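Local coordinates for protein 33 kDa chaperonin (Thermotoga maritima, PDB 1VQ0) that probably acts as a redox-regulated chaperone that protects thermally unfolding and oxidatively damaged proteins from irreversible aggregation, and binds a zinc ion through four cysteines, at residues E92-G97 with K240-C245. Numbering follows the deposited sequence.
Sequences EFTVRG and KYKCDC. With ZN (zinc ion), chain C.
T94 and V95 pair with K240 and Y241 as parallel neighbours in the large mixed sheet of Hsp33, just where the strand 235-241 ends and the chain runs on to the zinc site. Three backbone hydrogen bonds join the two segments: K240 N to F93 O, V95 N to K240 O, and K242 N to V95 O, the last 2.8 Å long and the straightest. Beyond it the chains diverge, and side chains take over.

On one face of the sheet, the tyrosine ring of Y241 offers a flat apolar surface to the neighbouring strand. R96 CA sits over it, a CH-pi contact 4.0 Å from the ring centroid, and V95 and Y241 both pack on helix 32-42. G97 N donates to Y241 OH at 3.2 Å, and the hydroxyl also bonds to W277 O. On the T94 side, T94 OG1 and K242 O share a water, while T94 OG1 also bonds to T90.

Arginine suits position 96 because its long chain, with CG between the backbone N and the carbonyl carbon (chi1 57°) and extended from there to NE, passes K242 O, 3.4 Å from R96 CB, and carries a multidonor group to the metal site. R96 NH2 bonds to Q88, the guanidinium makes a cation-pi contact with W277, and R96 NH1 forms a salt bridge with D244 OD1 at 3.0 Å, its hydrogen bond weak, bent to 130°; guanidinium and carboxylate planes are nearly perpendicular, 88° apart. D244 OD2 makes a salt bridge with R71. C243 and C245 bind zinc together with C275 and C278. R96 NH1 meets C243 SG at the guanidinium edge, near its plane, in a weak hydrogen bond of 3.3 Å, while SG lies 2.3 Å from the zinc.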
ATOM      1  N   GLU A  92      13.627 -16.093  -9.595  1.00 37.52           N
ATOM      2  CA  GLU A  92      14.107 -17.070 -10.590  1.00 39.25           C
ATOM      3  C   GLU A  92      14.066 -16.518 -12.023  1.00 37.35           C
ATOM      4  O   GLU A  92      14.101 -17.277 -12.994  1.00 36.65           O
ATOM      5  CB  GLU A  92      13.300 -18.390 -10.553  1.00 40.60           C
ATOM      6  CG  GLU A  92      12.887 -18.907  -9.187  1.00 48.34           C
ATOM      7  CD  GLU A  92      11.544 -18.315  -8.748  1.00 57.29           C
ATOM      8  OE1 GLU A  92      10.532 -18.510  -9.487  1.00 62.91           O
ATOM      9  OE2 GLU A  92      11.504 -17.644  -7.677  1.00 60.78           O
ATOM     10  N   PHE A  93      13.955 -15.195 -12.139  1.00 36.35           N
ATOM     11  CA  PHE A  93      14.051 -14.488 -13.404  1.00 34.21           C
ATOM     12  C   PHE A  93      12.913 -14.862 -14.368  1.00 34.00           C
ATOM     13  O   PHE A  93      13.073 -14.824 -15.606  1.00 33.88           O
ATOM     14  CB  PHE A  93      15.433 -14.721 -14.033  1.00 33.94           C
ATOM     15  CG  PHE A  93      16.566 -14.135 -13.239  1.00 34.14           C
ATOM     16  CD1 PHE A  93      16.826 -12.780 -13.293  1.00 33.67           C
ATOM     17  CD2 PHE A  93      17.351 -14.933 -12.418  1.00 34.11           C
ATOM     18  CE1 PHE A  93      17.858 -12.232 -12.564  1.00 34.72           C
ATOM     19  CE2 PHE A  93      18.419 -14.397 -11.672  1.00 35.35           C
ATOM     20  CZ  PHE A  93      18.666 -13.035 -11.755  1.00 37.11           C
ATOM     21  N   THR A  94      11.745 -15.226 -13.819  1.00 33.64           N
ATOM     22  CA  THR A  94      10.581 -15.437 -14.658  1.00 32.26           C
ATOM     23  C   THR A  94       9.551 -14.316 -14.508  1.00 33.77           C
ATOM     24  O   THR A  94       9.585 -13.542 -13.565  1.00 35.68           O
ATOM     25  CB  THR A  94       9.908 -16.824 -14.417  1.00 32.01           C
ATOM     26  OG1 THR A  94       9.214 -16.830 -13.160  1.00 32.08           O
ATOM     27  CG2 THR A  94      10.937 -17.953 -14.358  1.00 25.18           C
ATOM     28  N   VAL A  95       8.644 -14.240 -15.467  1.00 32.18           N
ATOM     29  CA  VAL A  95       7.570 -13.272 -15.428  1.00 33.41           C
ATOM     30  C   VAL A  95       6.224 -13.888 -15.861  1.00 32.51           C
ATOM     31  O   VAL A  95       6.168 -14.898 -16.522  1.00 28.90           O
ATOM     32  CB  VAL A  95       7.808 -12.006 -16.287  1.00 33.26           C
ATOM     33  CG1 VAL A  95       9.012 -11.272 -15.818  1.00 32.39           C
ATOM     34  CG2 VAL A  95       7.961 -12.335 -17.771  1.00 34.75           C
ATOM     35  N   ARG A  96       5.163 -13.222 -15.466  1.00 31.62           N
ATOM     36  CA  ARG A  96       3.858 -13.491 -16.002  1.00 32.07           C
ATOM     37  C   ARG A  96       3.016 -12.245 -15.764  1.00 31.46           C
ATOM     38  O   ARG A  96       3.392 -11.383 -14.997  1.00 32.11           O
ATOM     39  CB  ARG A  96       3.235 -14.727 -15.356  1.00 33.03           C
ATOM     40  CG  ARG A  96       3.118 -14.651 -13.811  1.00 32.05           C
ATOM     41  CD  ARG A  96       2.388 -15.851 -13.222  1.00 32.12           C
ATOM     42  NE  ARG A  96       2.199 -15.708 -11.802  1.00 26.63           N
ATOM     43  CZ  ARG A  96       1.581 -16.556 -11.008  1.00 33.01           C
ATOM     44  NH1 ARG A  96       0.989 -17.646 -11.504  1.00 31.64           N
ATOM     45  NH2 ARG A  96       1.501 -16.277  -9.700  1.00 27.78           N
ATOM     46  N   GLY A  97       1.878 -12.181 -16.411  1.00 29.02           N
ATOM     47  CA  GLY A  97       1.116 -10.941 -16.486  1.00 30.32           C
ATOM     48  C   GLY A  97      -0.178 -11.044 -17.265  1.00 30.03           C
ATOM     49  O   GLY A  97      -0.416 -12.038 -17.938  1.00 32.06           O
ATOM     50  N   LYS A 240      12.148 -15.710 -18.535  1.00 34.10           N
ATOM     51  CA  LYS A 240      11.191 -16.622 -19.181  1.00 33.96           C
ATOM     52  C   LYS A 240       9.801 -16.321 -18.713  1.00 33.12           C
ATOM     53  O   LYS A 240       9.609 -16.006 -17.539  1.00 31.68           O
ATOM     54  CB  LYS A 240      11.451 -18.119 -18.849  1.00 35.93           C
ATOM     55  CG  LYS A 240      12.905 -18.628 -18.763  1.00 40.70           C
ATOM     56  CD  LYS A 240      13.365 -19.430 -19.942  1.00 49.71           C
ATOM     57  CE  LYS A 240      13.367 -20.955 -19.711  1.00 57.83           C
ATOM     58  NZ  LYS A 240      14.708 -21.594 -19.348  1.00 58.94           N
ATOM     59  N   TYR A 241       8.825 -16.416 -19.635  1.00 30.86           N
ATOM     60  CA  TYR A 241       7.437 -16.391 -19.240  1.00 30.30           C
ATOM     61  C   TYR A 241       7.185 -17.690 -18.469  1.00 31.95           C
ATOM     62  O   TYR A 241       7.483 -18.781 -18.963  1.00 32.80           O
ATOM     63  CB  TYR A 241       6.485 -16.254 -20.452  1.00 30.41           C
ATOM     64  CG  TYR A 241       5.142 -15.698 -20.094  1.00 30.13           C
ATOM     65  CD1 TYR A 241       4.153 -16.514 -19.613  1.00 29.92           C
ATOM     66  CD2 TYR A 241       4.912 -14.338 -20.141  1.00 29.66           C
ATOM     67  CE1 TYR A 241       2.934 -15.996 -19.233  1.00 27.99           C
ATOM     68  CE2 TYR A 241       3.715 -13.797 -19.754  1.00 28.65           C
ATOM     69  CZ  TYR A 241       2.719 -14.635 -19.309  1.00 27.82           C
ATOM     70  OH  TYR A 241       1.506 -14.108 -18.927  1.00 29.99           O
ATOM     71  N   LYS A 242       6.629 -17.591 -17.266  1.00 32.25           N
ATOM     72  CA  LYS A 242       6.279 -18.794 -16.536  1.00 32.44           C
ATOM     73  C   LYS A 242       5.141 -18.576 -15.553  1.00 31.73           C
ATOM     74  O   LYS A 242       5.096 -17.580 -14.877  1.00 32.31           O
ATOM     75  CB  LYS A 242       7.502 -19.355 -15.805  1.00 33.21           C
ATOM     76  CG  LYS A 242       7.430 -20.871 -15.651  1.00 39.60           C
ATOM     77  CD  LYS A 242       8.498 -21.395 -14.702  1.00 48.71           C
ATOM     78  CE  LYS A 242       8.091 -22.759 -14.133  1.00 52.94           C
ATOM     79  NZ  LYS A 242       9.282 -23.609 -13.971  1.00 53.71           N
ATOM     80  N   CYS A 243       4.244 -19.563 -15.494  1.00 30.38           N
ATOM     81  CA  CYS A 243       3.141 -19.636 -14.564  1.00 30.43           C
ATOM     82  C   CYS A 243       3.254 -20.953 -13.737  1.00 31.29           C
ATOM     83  O   CYS A 243       3.934 -21.846 -14.132  1.00 31.01           O
ATOM     84  CB  CYS A 243       1.831 -19.616 -15.327  1.00 29.50           C
ATOM     85  SG  CYS A 243       0.418 -19.280 -14.296  1.00 29.67           S
ATOM     86  N   ASP A 244       2.612 -21.004 -12.569  1.00 32.71           N
ATOM     87  CA  ASP A 244       2.636 -22.133 -11.670  1.00 34.99           C
ATOM     88  C   ASP A 244       1.252 -22.796 -11.631  1.00 35.97           C
ATOM     89  O   ASP A 244       1.006 -23.660 -10.812  1.00 37.50           O
ATOM     90  CB  ASP A 244       3.067 -21.723 -10.227  1.00 34.36           C
ATOM     91  CG  ASP A 244       2.035 -20.825  -9.531  1.00 38.20           C
ATOM     92  OD1 ASP A 244       1.125 -20.365 -10.203  1.00 38.83           O
ATOM     93  OD2 ASP A 244       2.040 -20.518  -8.326  1.00 45.23           O
ATOM     94  N   CYS A 245       0.324 -22.389 -12.481  1.00 37.61           N
ATOM     95  CA  CYS A 245      -0.937 -23.114 -12.513  1.00 38.41           C
ATOM     96  C   CYS A 245      -0.723 -24.545 -13.032  1.00 39.51           C
ATOM     97  O   CYS A 245       0.251 -24.866 -13.708  1.00 38.91           O
ATOM     98  CB  CYS A 245      -1.961 -22.400 -13.371  1.00 39.11           C
ATOM     99  SG  CYS A 245      -1.627 -22.460 -15.153  1.00 40.75           S
TER
HETATM  100 ZN    ZN C 300      -1.355 -20.151 -15.525  1.00 40.42          ZN
HETATM  101  O   HOH W   1       6.680 -15.717 -13.351  1.00 25.03           O